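Local coordinates for protein activator of 2-hydroxyisocaproyl-CoA dehydratase (Clostridium difficile, PDB 4EHU) that hydrolyses ATP to drive the transfer of one electron from its [4Fe-4S] cluster to (R)-2-hydroxyisocaproyl-CoA dehydratase, activating that enzyme for the reductive branch of L-leucine fermentation, at residues 14-19 / 243-248; 59-64 / 250-255; 207-212 / 233-238. All coordinates share one frame; numbering follows the deposited sequence.

Overall arrangement
Contacts 1 and 2 share helix 243-261, whose first turns lie on strand 14-19 and whose next turns lie on strand 59-63 of the same five-stranded sheet; their centres are about 8 Å apart. Contact 1 is wholly buried and apolar, apart from a lysine that reaches the nucleotide. Contact 2, farther from the centre of the chain, is buried only in part and ends in a lysine and a glutamate bridged by water. Contact 3 belongs to the second five-stranded sheet and is the one of the three made by backbone hydrogen bonds. It joins contact 1 where Pro237, ahead of the shared helix, packs on Thr243 in its first turn.

Contact 1 (14-19 / 243-248); sequences KGVILK and TGALGA. With ANP (phosphoaminophosphonic acid-adenylate ester), chain D.
Val16 lays its CG2 methyl against the first turn of helix 243-248, 3.7 Å from Ala245 CB and 3.8 Å from the backbone nitrogen of Leu246. With CG1 anti to the valine's backbone N (chi1 168°), CG2 lies beside that N and meets the Ala245 methyl and the backbone nitrogen of Leu246, while CG1 meets the Leu246 side chain, 4.3 Å from CD1. That same Leu246 CD1 also meets Leu18 CD1 at 4.2 Å, so the leucine tip spans two residues that point to the helix from one face of the strand. Ala245 is the small residue at the closest passage of the two backbones, its CA 5.4 Å from that of Gly15. Its methyl sits over the strand backbone, 3.7 Å from Lys14 O, with Lys14 CB close by. The strand and helix axes approach to 6.9 Å at a crossing angle of -41°.

Lys14 begins on this apolar face but leaves it. Bends at chi2 (76°) and chi3 turn CD and CE off the helix, and the extended last bond carries NZ to the nucleotide, where it donates to O2B of the beta phosphate and to O1A of the alpha phosphate of ANP, each at 2.8 Å. A further hydrogen bond to Ala12 O steadies the ammonium group, and Gln241, another ATP-binding residue, packs against the side chain. No hydrogen bond crosses between the two segments, which are held together by close-fitting aliphatic groups. The chemistry is therefore divided: an apolar seat for the helix, continuous with a cationic arm whose charge would offset the negative charge of the alpha and beta phosphates.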
loop_
_atom_site.group_PDB
_atom_site.type_symbol
_atom_site.label_atom_id
_atom_site.label_comp_id
_atom_site.label_asym_id
_atom_site.label_seq_id
_atom_site.Cartn_x
_atom_site.Cartn_y
_atom_site.Cartn_z
ATOM N N LYS A 14 -13.873 20.807 -0.599
ATOM C CA LYS A 14 -13.876 21.837 -1.627
ATOM C C LYS A 14 -15.269 22.407 -1.796
ATOM O O LYS A 14 -16.255 21.670 -1.743
ATOM C CB LYS A 14 -13.409 21.259 -2.965
ATOM C CG LYS A 14 -11.905 20.987 -3.052
ATOM C CD LYS A 14 -11.476 19.706 -2.284
ATOM C CE LYS A 14 -11.981 18.432 -2.971
ATOM N NZ LYS A 14 -11.396 17.172 -2.400
ATOM N N GLY A 15 -15.355 23.721 -1.998
ATOM C CA GLY A 15 -16.638 24.385 -2.192
ATOM C C GLY A 15 -16.588 25.419 -3.302
ATOM O O GLY A 15 -15.565 26.065 -3.514
ATOM N N VAL A 16 -17.701 25.574 -4.009
ATOM C CA VAL A 16 -17.832 26.593 -5.049
ATOM C C VAL A 16 -19.197 27.240 -4.905
ATOM O O VAL A 16 -20.179 26.530 -4.683
ATOM C CB VAL A 16 -17.751 25.970 -6.460
ATOM C CG1 VAL A 16 -18.183 26.972 -7.509
ATOM C CG2 VAL A 16 -16.310 25.455 -6.748
ATOM N N ILE A 17 -19.251 28.571 -4.996
ATOM C CA ILE A 17 -20.516 29.270 -5.192
ATOM C C ILE A 17 -20.548 29.759 -6.632
ATOM O O ILE A 17 -19.618 30.431 -7.098
ATOM C CB ILE A 17 -20.696 30.474 -4.232
ATOM C CG1 ILE A 17 -20.779 29.990 -2.783
ATOM C CG2 ILE A 17 -21.965 31.259 -4.602
ATOM C CD1 ILE A 17 -20.985 31.093 -1.764
ATOM N N LEU A 18 -21.616 29.401 -7.332
ATOM C CA LEU A 18 -21.773 29.703 -8.752
ATOM C C LEU A 18 -22.958 30.644 -8.933
ATOM O O LEU A 18 -24.024 30.436 -8.349
ATOM C CB LEU A 18 -22.021 28.403 -9.515
ATOM C CG LEU A 18 -22.119 28.426 -11.038
ATOM C CD1 LEU A 18 -20.753 28.693 -11.673
ATOM C CD2 LEU A 18 -22.659 27.088 -11.514
ATOM N N LYS A 19 -22.769 31.680 -9.740
ATOM C CA LYS A 19 -23.811 32.676 -9.976
ATOM C C LYS A 19 -24.450 32.430 -11.336
ATOM O O LYS A 19 -23.754 32.382 -12.353
ATOM C CB LYS A 19 -23.213 34.083 -9.934
ATOM C CG LYS A 19 -24.254 35.222 -9.920
ATOM C CD LYS A 19 -23.568 36.574 -9.942
ATOM C CE LYS A 19 -24.585 37.703 -10.000
ATOM N NZ LYS A 19 -23.928 39.041 -9.952
ATOM N N THR A 243 -12.953 20.826 -9.512
ATOM C CA THR A 243 -13.899 20.493 -10.579
ATOM C C THR A 243 -15.104 19.712 -10.069
ATOM O O THR A 243 -16.199 19.799 -10.651
ATOM C CB THR A 243 -13.240 19.699 -11.715
ATOM O OG1 THR A 243 -12.479 18.624 -11.171
ATOM C CG2 THR A 243 -12.284 20.614 -12.523
ATOM N N GLY A 244 -14.902 18.966 -8.989
ATOM C CA GLY A 244 -15.997 18.197 -8.400
ATOM C C GLY A 244 -17.003 19.153 -7.772
ATOM O O GLY A 244 -18.223 19.001 -7.920
ATOM N N ALA A 245 -16.499 20.132 -7.036
ATOM C CA ALA A 245 -17.377 21.131 -6.417
ATOM C C ALA A 245 -18.079 21.980 -7.469
ATOM O O ALA A 245 -19.250 22.354 -7.304
ATOM C CB ALA A 245 -16.589 22.014 -5.461
ATOM N N LEU A 246 -17.369 22.300 -8.549
ATOM C CA LEU A 246 -17.977 23.039 -9.649
ATOM C C LEU A 246 -19.089 22.222 -10.288
ATOM O O LEU A 246 -20.173 22.752 -10.553
ATOM C CB LEU A 246 -16.913 23.385 -10.694
ATOM C CG LEU A 246 -17.444 24.080 -11.936
ATOM C CD1 LEU A 246 -18.139 25.389 -11.558
ATOM C CD2 LEU A 246 -16.260 24.355 -12.873
ATOM N N GLY A 247 -18.844 20.927 -10.505
ATOM C CA GLY A 247 -19.855 20.071 -11.095
ATOM C C GLY A 247 -21.077 20.002 -10.198
ATOM O O GLY A 247 -22.212 20.097 -10.660
ATOM N N ALA A 248 -20.842 19.859 -8.903
ATOM C CA ALA A 248 -21.945 19.877 -7.934
ATOM C C ALA A 248 -22.738 21.196 -8.017
ATOM O O ALA A 248 -23.976 21.200 -7.991
ATOM C CB ALA A 248 -21.417 19.649 -6.507
HETATM P PG ANP D . -10.537 11.283 -2.959
HETATM O O1G ANP D . -11.638 10.817 -2.014
HETATM O O2G ANP D . -11.138 11.878 -4.208
HETATM O O3G ANP D . -9.535 10.234 -3.242
HETATM P PB ANP D . -9.893 14.148 -2.212
HETATM O O1B ANP D . -10.035 14.791 -0.857
HETATM O O2B ANP D . -10.930 14.544 -3.265
HETATM N N3B ANP D . -9.730 12.441 -1.984
HETATM P PA ANP D . -8.088 15.953 -3.599
HETATM O O1A ANP D . -8.620 17.100 -2.814
HETATM O O2A ANP D . -8.482 15.737 -5.043
HETATM O O3A ANP D . -8.443 14.577 -2.819
HETATM O "O5'" ANP D . -6.483 15.879 -3.545
HETATM C "C5'" ANP D . -5.809 15.724 -2.292
HETATM C "C4'" ANP D . -4.307 15.846 -2.526
HETATM O "O4'" ANP D . -3.838 16.721 -3.541
HETATM C "C3'" ANP D . -3.236 15.522 -1.501
HETATM O "O3'" ANP D . -3.208 14.118 -1.210
HETATM C "C2'" ANP D . -1.968 16.068 -2.167
HETATM O "O2'" ANP D . -1.094 15.023 -2.630
HETATM C "C1'" ANP D . -2.428 16.901 -3.363
HETATM N N9 ANP D . -2.238 18.352 -3.183
HETATM C C8 ANP D . -2.969 19.176 -2.404
HETATM N N7 ANP D . -2.544 20.457 -2.530
HETATM C C5 ANP D . -1.520 20.438 -3.419
HETATM C C6 ANP D . -0.629 21.434 -4.018
HETATM N N6 ANP D . -0.746 22.734 -3.653
HETATM N N1 ANP D . 0.294 21.004 -4.916
HETATM C C2 ANP D . 0.409 19.719 -5.279
HETATM N N3 ANP D . -0.367 18.753 -4.763
HETATM C C4 ANP D . -1.330 19.056 -3.857
#

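Contact 2 (59-64 / 250-255); sequences KVVVTG and LYAFDE
Lys59 passes its aliphatic chain over the helix, with CB 3.2 Å from Ala252 O and CG 3.9 Å from Glu255 CB. CG is anti to the lysine's own carbonyl carbon and the chain bends at chi2 (-73°), which brings CD near Glu255 CB; farther out, CE comes to 3.8 Å from Glu255 O. Two residues along the strand, Val61 places CG2 against the helix backbone, 3.6 Å from Ala252 CA, and touches the Ala252 methyl almost as closely and Tyr251 CB more loosely. Ala252 thus lies between the lysine and the valine, and its small side chain lets the strand and helix axes come within 6.9 Å.

The charged ends join less directly. The side chains of Lys59 and Glu255 cross at about a right angle, leaving NZ and OE1 5.1 Å apart, too far for a salt bridge. One water spans them, accepting from Lys59 NZ at 3.1 Å and donating to Glu255 OE1 at 2.9 Å; the opposite charges probably still attract across it. Lys59 NZ has a further, weak hydrogen bond to Ser259 OG one turn on.

Outside this shell, Tyr251 makes a cation-pi contact with Arg85 of helix 79-90, and the same arginine forms a salt bridge with Asp254. The backbone of strand 59-63 is bonded to strand 2-8 through Met4 and Leu6 and to residues around strand 75-76 on its other edge. Helix 243-261 lies across one face of this sheet, running 140° to strand 59-63, with helix 79-90 alongside it.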
loop_
_atom_site.group_PDB
_atom_site.type_symbol
_atom_site.label_atom_id
_atom_site.label_comp_id
_atom_site.label_asym_id
_atom_site.label_seq_id
_atom_site.Cartn_x
_atom_site.Cartn_y
_atom_site.Cartn_z
ATOM N N LYS A 59 -29.962 26.377 -4.250
ATOM C CA LYS A 59 -29.750 24.931 -4.167
ATOM C C LYS A 59 -28.300 24.618 -3.804
ATOM O O LYS A 59 -27.371 25.333 -4.210
ATOM C CB LYS A 59 -30.063 24.234 -5.496
ATOM C CG LYS A 59 -31.510 24.378 -5.966
ATOM C CD LYS A 59 -32.474 23.541 -5.150
ATOM C CE LYS A 59 -33.867 23.575 -5.773
ATOM N NZ LYS A 59 -34.884 22.790 -5.011
ATOM N N VAL A 60 -28.131 23.550 -3.040
ATOM C CA VAL A 60 -26.827 23.048 -2.647
ATOM C C VAL A 60 -26.723 21.589 -3.048
ATOM O O VAL A 60 -27.624 20.808 -2.769
ATOM C CB VAL A 60 -26.636 23.131 -1.117
ATOM C CG1 VAL A 60 -25.273 22.561 -0.715
ATOM C CG2 VAL A 60 -26.793 24.568 -0.636
ATOM N N VAL A 61 -25.628 21.218 -3.704
ATOM C CA VAL A 61 -25.362 19.806 -3.989
ATOM C C VAL A 61 -24.040 19.408 -3.355
ATOM O O VAL A 61 -23.069 20.161 -3.405
ATOM C CB VAL A 61 -25.315 19.518 -5.506
ATOM C CG1 VAL A 61 -24.725 18.124 -5.783
ATOM C CG2 VAL A 61 -26.710 19.666 -6.125
ATOM N N VAL A 62 -24.007 18.220 -2.756
ATOM C CA VAL A 62 -22.777 17.703 -2.173
ATOM C C VAL A 62 -22.352 16.427 -2.882
ATOM O O VAL A 62 -23.181 15.617 -3.298
ATOM C CB VAL A 62 -22.943 17.447 -0.658
ATOM C CG1 VAL A 62 -23.961 16.342 -0.412
ATOM C CG2 VAL A 62 -21.609 17.096 -0.025
ATOM N N THR A 63 -21.047 16.269 -3.017
ATOM C CA THR A 63 -20.473 15.116 -3.695
ATOM C C THR A 63 -19.259 14.648 -2.908
ATOM O O THR A 63 -18.916 15.234 -1.888
ATOM C CB THR A 63 -20.094 15.476 -5.149
ATOM O OG1 THR A 63 -19.757 14.293 -5.892
ATOM C CG2 THR A 63 -18.934 16.448 -5.192
ATOM N N GLY A 64 -18.636 13.575 -3.374
ATOM C CA GLY A 64 -17.420 13.059 -2.760
ATOM C C GLY A 64 -17.694 11.909 -1.806
ATOM O O GLY A 64 -18.837 11.554 -1.547
ATOM N N LEU A 250 -23.111 23.091 -10.528
ATOM C CA LEU A 250 -23.834 23.110 -11.791
ATOM C C LEU A 250 -25.069 22.214 -11.716
ATOM O O LEU A 250 -26.132 22.570 -12.241
ATOM C CB LEU A 250 -22.918 22.659 -12.932
ATOM C CG LEU A 250 -21.917 23.719 -13.374
ATOM C CD1 LEU A 250 -20.737 23.059 -14.119
ATOM C CD2 LEU A 250 -22.610 24.746 -14.252
ATOM N N TYR A 251 -24.952 21.059 -11.069
ATOM C CA TYR A 251 -26.133 20.229 -10.849
ATOM C C TYR A 251 -27.092 20.965 -9.932
ATOM O O TYR A 251 -28.294 20.800 -10.042
ATOM C CB TYR A 251 -25.796 18.869 -10.250
ATOM C CG TYR A 251 -25.282 17.910 -11.281
ATOM C CD1 TYR A 251 -26.058 17.563 -12.376
ATOM C CD2 TYR A 251 -24.010 17.363 -11.175
ATOM C CE1 TYR A 251 -25.588 16.718 -13.336
ATOM C CE2 TYR A 251 -23.546 16.499 -12.109
ATOM C CZ TYR A 251 -24.327 16.179 -13.199
ATOM O OH TYR A 251 -23.841 15.310 -14.152
ATOM N N ALA A 252 -26.556 21.772 -9.026
ATOM C CA ALA A 252 -27.408 22.547 -8.119
ATOM C C ALA A 252 -28.183 23.593 -8.911
ATOM O O ALA A 252 -29.360 23.851 -8.638
ATOM C CB ALA A 252 -26.556 23.202 -7.036
ATOM N N PHE A 253 -27.509 24.214 -9.873
ATOM C CA PHE A 253 -28.140 25.142 -10.787
ATOM C C PHE A 253 -29.232 24.433 -11.582
ATOM O O PHE A 253 -30.321 24.988 -11.743
ATOM C CB PHE A 253 -27.091 25.762 -11.719
ATOM C CG PHE A 253 -27.675 26.617 -12.820
ATOM C CD1 PHE A 253 -28.127 27.908 -12.559
ATOM C CD2 PHE A 253 -27.747 26.136 -14.116
ATOM C CE1 PHE A 253 -28.643 28.693 -13.565
ATOM C CE2 PHE A 253 -28.266 26.918 -15.132
ATOM C CZ PHE A 253 -28.710 28.202 -14.857
ATOM N N ASP A 254 -28.972 23.212 -12.055
ATOM C CA ASP A 254 -29.998 22.465 -12.783
ATOM C C ASP A 254 -31.234 22.322 -11.920
ATOM O O ASP A 254 -32.350 22.475 -12.401
ATOM C CB ASP A 254 -29.551 21.051 -13.140
ATOM C CG ASP A 254 -28.485 21.019 -14.213
ATOM O OD1 ASP A 254 -28.219 22.057 -14.853
ATOM O OD2 ASP A 254 -27.925 19.926 -14.422
ATOM N N GLU A 255 -31.023 21.961 -10.654
ATOM C CA GLU A 255 -32.128 21.792 -9.710
ATOM C C GLU A 255 -32.906 23.083 -9.553
ATOM O O GLU A 255 -34.133 23.076 -9.520
ATOM C CB GLU A 255 -31.596 21.351 -8.347
ATOM C CG GLU A 255 -31.058 19.947 -8.331
ATOM C CD GLU A 255 -32.139 18.921 -8.586
ATOM O OE1 GLU A 255 -33.245 19.044 -8.010
ATOM O OE2 GLU A 255 -31.885 18.000 -9.379
HETATM O O HOH W 1 -33.563 20.050 -5.314
#

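Contact 3 (207-212 / 233-238); sequences QRNVVM and EIIVPD
Val210 O accepts the shortest hydrogen bond between the two segments, from Ile235 N at 2.8 Å and nearly straight, with 176° at the hydrogen. The return bond, Met212 N to Ile235 O, is 3.0 Å long and more bent; the pair of bonds brackets Val211 in the parallel pairing of Val211 with Ile235. Ile235 O also receives a CA-H contact from Val211.

Side chains pack to both sides of this short pairing. On one, Ile234 sets CG1 4.1 Å from Val210 CG1 and CG2 3.9 Å from Met212 CB. On the other, Val211 CG1 rests 3.9 Å from Pro237 CD, and Ile235 CD1 covers the amide group of Asn209, CG 3.8 Å away; the ND2 of that amide is hydrogen-bonded to Pro92 O. Met212 O is buried against Pro237 and has no hydrogen-bonding partner.

Ahead of the paired residues, a water takes the N-H of Val210 and donates to Glu233 O at 2.7 Å. At the exposed edge, Arg208 NH2 and Glu233 OE1 make a long salt bridge, their planar groups 57° apart.

Helix 220-230 covers the side of Val210, Met212 and Ile234. Strand 210-213, this helix and strand 234-235 form a beta-alpha-beta crossover that completes the parallel edge of the second sheet, in the 3-2-1-4-5 strand order of the actin-like ATPase fold.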
loop_
_atom_site.group_PDB
_atom_site.type_symbol
_atom_site.label_atom_id
_atom_site.label_comp_id
_atom_site.label_asym_id
_atom_site.label_seq_id
_atom_site.Cartn_x
_atom_site.Cartn_y
_atom_site.Cartn_z
ATOM N N GLN A 207 -8.188 8.827 -24.959
ATOM C CA GLN A 207 -8.866 9.579 -26.007
ATOM C C GLN A 207 -8.828 11.058 -25.675
ATOM O O GLN A 207 -9.207 11.458 -24.585
ATOM C CB GLN A 207 -10.313 9.111 -26.176
ATOM C CG GLN A 207 -10.929 9.560 -27.484
ATOM C CD GLN A 207 -12.279 8.932 -27.734
ATOM O OE1 GLN A 207 -12.802 8.207 -26.890
ATOM N NE2 GLN A 207 -12.852 9.205 -28.899
ATOM N N ARG A 208 -8.362 11.873 -26.614
ATOM C CA ARG A 208 -8.312 13.320 -26.403
ATOM C C ARG A 208 -9.717 13.933 -26.450
ATOM O O ARG A 208 -10.587 13.433 -27.153
ATOM C CB ARG A 208 -7.430 13.973 -27.464
ATOM C CG ARG A 208 -6.042 13.392 -27.515
ATOM C CD ARG A 208 -5.178 14.113 -28.535
ATOM N NE ARG A 208 -4.760 15.427 -28.055
ATOM C CZ ARG A 208 -3.994 16.264 -28.745
ATOM N NH1 ARG A 208 -3.567 15.928 -29.953
ATOM N NH2 ARG A 208 -3.656 17.440 -28.230
ATOM N N ASN A 209 -9.939 15.023 -25.719
ATOM C CA ASN A 209 -8.920 15.653 -24.895
ATOM C C ASN A 209 -8.808 14.927 -23.570
ATOM O O ASN A 209 -9.815 14.455 -23.031
ATOM C CB ASN A 209 -9.284 17.105 -24.606
ATOM C CG ASN A 209 -9.105 18.006 -25.819
ATOM O OD1 ASN A 209 -8.151 17.851 -26.575
ATOM N ND2 ASN A 209 -10.015 18.953 -25.996
ATOM N N VAL A 210 -7.582 14.843 -23.057
ATOM C CA VAL A 210 -7.308 14.208 -21.774
ATOM C C VAL A 210 -7.152 15.315 -20.760
ATOM O O VAL A 210 -6.346 16.237 -20.955
ATOM C CB VAL A 210 -6.016 13.371 -21.828
ATOM C CG1 VAL A 210 -5.735 12.726 -20.483
ATOM C CG2 VAL A 210 -6.115 12.332 -22.933
ATOM N N VAL A 211 -7.927 15.247 -19.687
ATOM C CA VAL A 211 -7.895 16.275 -18.670
ATOM C C VAL A 211 -7.561 15.665 -17.327
ATOM O O VAL A 211 -8.134 14.648 -16.953
ATOM C CB VAL A 211 -9.263 16.982 -18.561
ATOM C CG1 VAL A 211 -9.267 17.976 -17.384
ATOM C CG2 VAL A 211 -9.606 17.681 -19.906
ATOM N N MET A 212 -6.633 16.273 -16.598
ATOM C CA MET A 212 -6.362 15.838 -15.230
ATOM C C MET A 212 -6.971 16.805 -14.215
ATOM O O MET A 212 -6.879 18.025 -14.351
ATOM C CB MET A 212 -4.866 15.684 -14.946
ATOM C CG MET A 212 -4.602 15.012 -13.591
ATOM S SD MET A 212 -2.866 14.785 -13.180
ATOM C CE MET A 212 -2.385 13.929 -14.678
ATOM N N GLU A 233 -0.801 14.768 -24.839
ATOM C CA GLU A 233 -0.943 16.050 -24.143
ATOM C C GLU A 233 -2.050 15.936 -23.106
ATOM O O GLU A 233 -3.063 15.281 -23.345
ATOM C CB GLU A 233 -1.293 17.183 -25.110
ATOM C CG GLU A 233 -0.181 17.516 -26.091
ATOM C CD GLU A 233 -0.247 18.950 -26.580
ATOM O OE1 GLU A 233 -1.277 19.615 -26.344
ATOM O OE2 GLU A 233 0.736 19.417 -27.191
ATOM N N ILE A 234 -1.837 16.562 -21.955
ATOM C CA ILE A 234 -2.849 16.611 -20.909
ATOM C C ILE A 234 -3.197 18.047 -20.591
ATOM O O ILE A 234 -2.307 18.898 -20.422
ATOM C CB ILE A 234 -2.342 15.925 -19.633
ATOM C CG1 ILE A 234 -2.103 14.454 -19.920
ATOM C CG2 ILE A 234 -3.374 16.085 -18.494
ATOM C CD1 ILE A 234 -1.602 13.668 -18.705
ATOM N N ILE A 235 -4.491 18.330 -20.525
ATOM C CA ILE A 235 -4.970 19.653 -20.187
ATOM C C ILE A 235 -5.300 19.656 -18.708
ATOM O O ILE A 235 -5.888 18.700 -18.200
ATOM C CB ILE A 235 -6.230 20.012 -20.993
ATOM C CG1 ILE A 235 -5.905 20.031 -22.490
ATOM C CG2 ILE A 235 -6.792 21.363 -20.539
ATOM C CD1 ILE A 235 -7.145 20.133 -23.381
ATOM N N VAL A 236 -4.898 20.705 -18.008
ATOM C CA VAL A 236 -5.233 20.862 -16.607
ATOM C C VAL A 236 -6.010 22.184 -16.456
ATOM O O VAL A 236 -5.547 23.235 -16.893
ATOM C CB VAL A 236 -3.973 20.892 -15.709
ATOM C CG1 VAL A 236 -4.365 20.980 -14.232
ATOM C CG2 VAL A 236 -3.108 19.642 -15.930
ATOM N N PRO A 237 -7.200 22.139 -15.851
ATOM C CA PRO A 237 -7.950 23.383 -15.615
ATOM C C PRO A 237 -7.177 24.307 -14.699
ATOM O O PRO A 237 -6.217 23.869 -14.071
ATOM C CB PRO A 237 -9.222 22.909 -14.896
ATOM C CG PRO A 237 -9.269 21.417 -15.091
ATOM C CD PRO A 237 -7.861 20.956 -15.272
ATOM N N ASP A 238 -7.568 25.586 -14.638
ATOM C CA ASP A 238 -6.937 26.494 -13.710
ATOM C C ASP A 238 -7.190 26.054 -12.274
ATOM O O ASP A 238 -6.396 26.349 -11.385
ATOM C CB ASP A 238 -7.459 27.926 -13.924
ATOM C CG ASP A 238 -7.038 28.500 -15.273
ATOM O OD1 ASP A 238 -5.957 28.115 -15.774
ATOM O OD2 ASP A 238 -7.784 29.330 -15.832
HETATM O O HOH W 2 -5.418 15.743 -24.657
#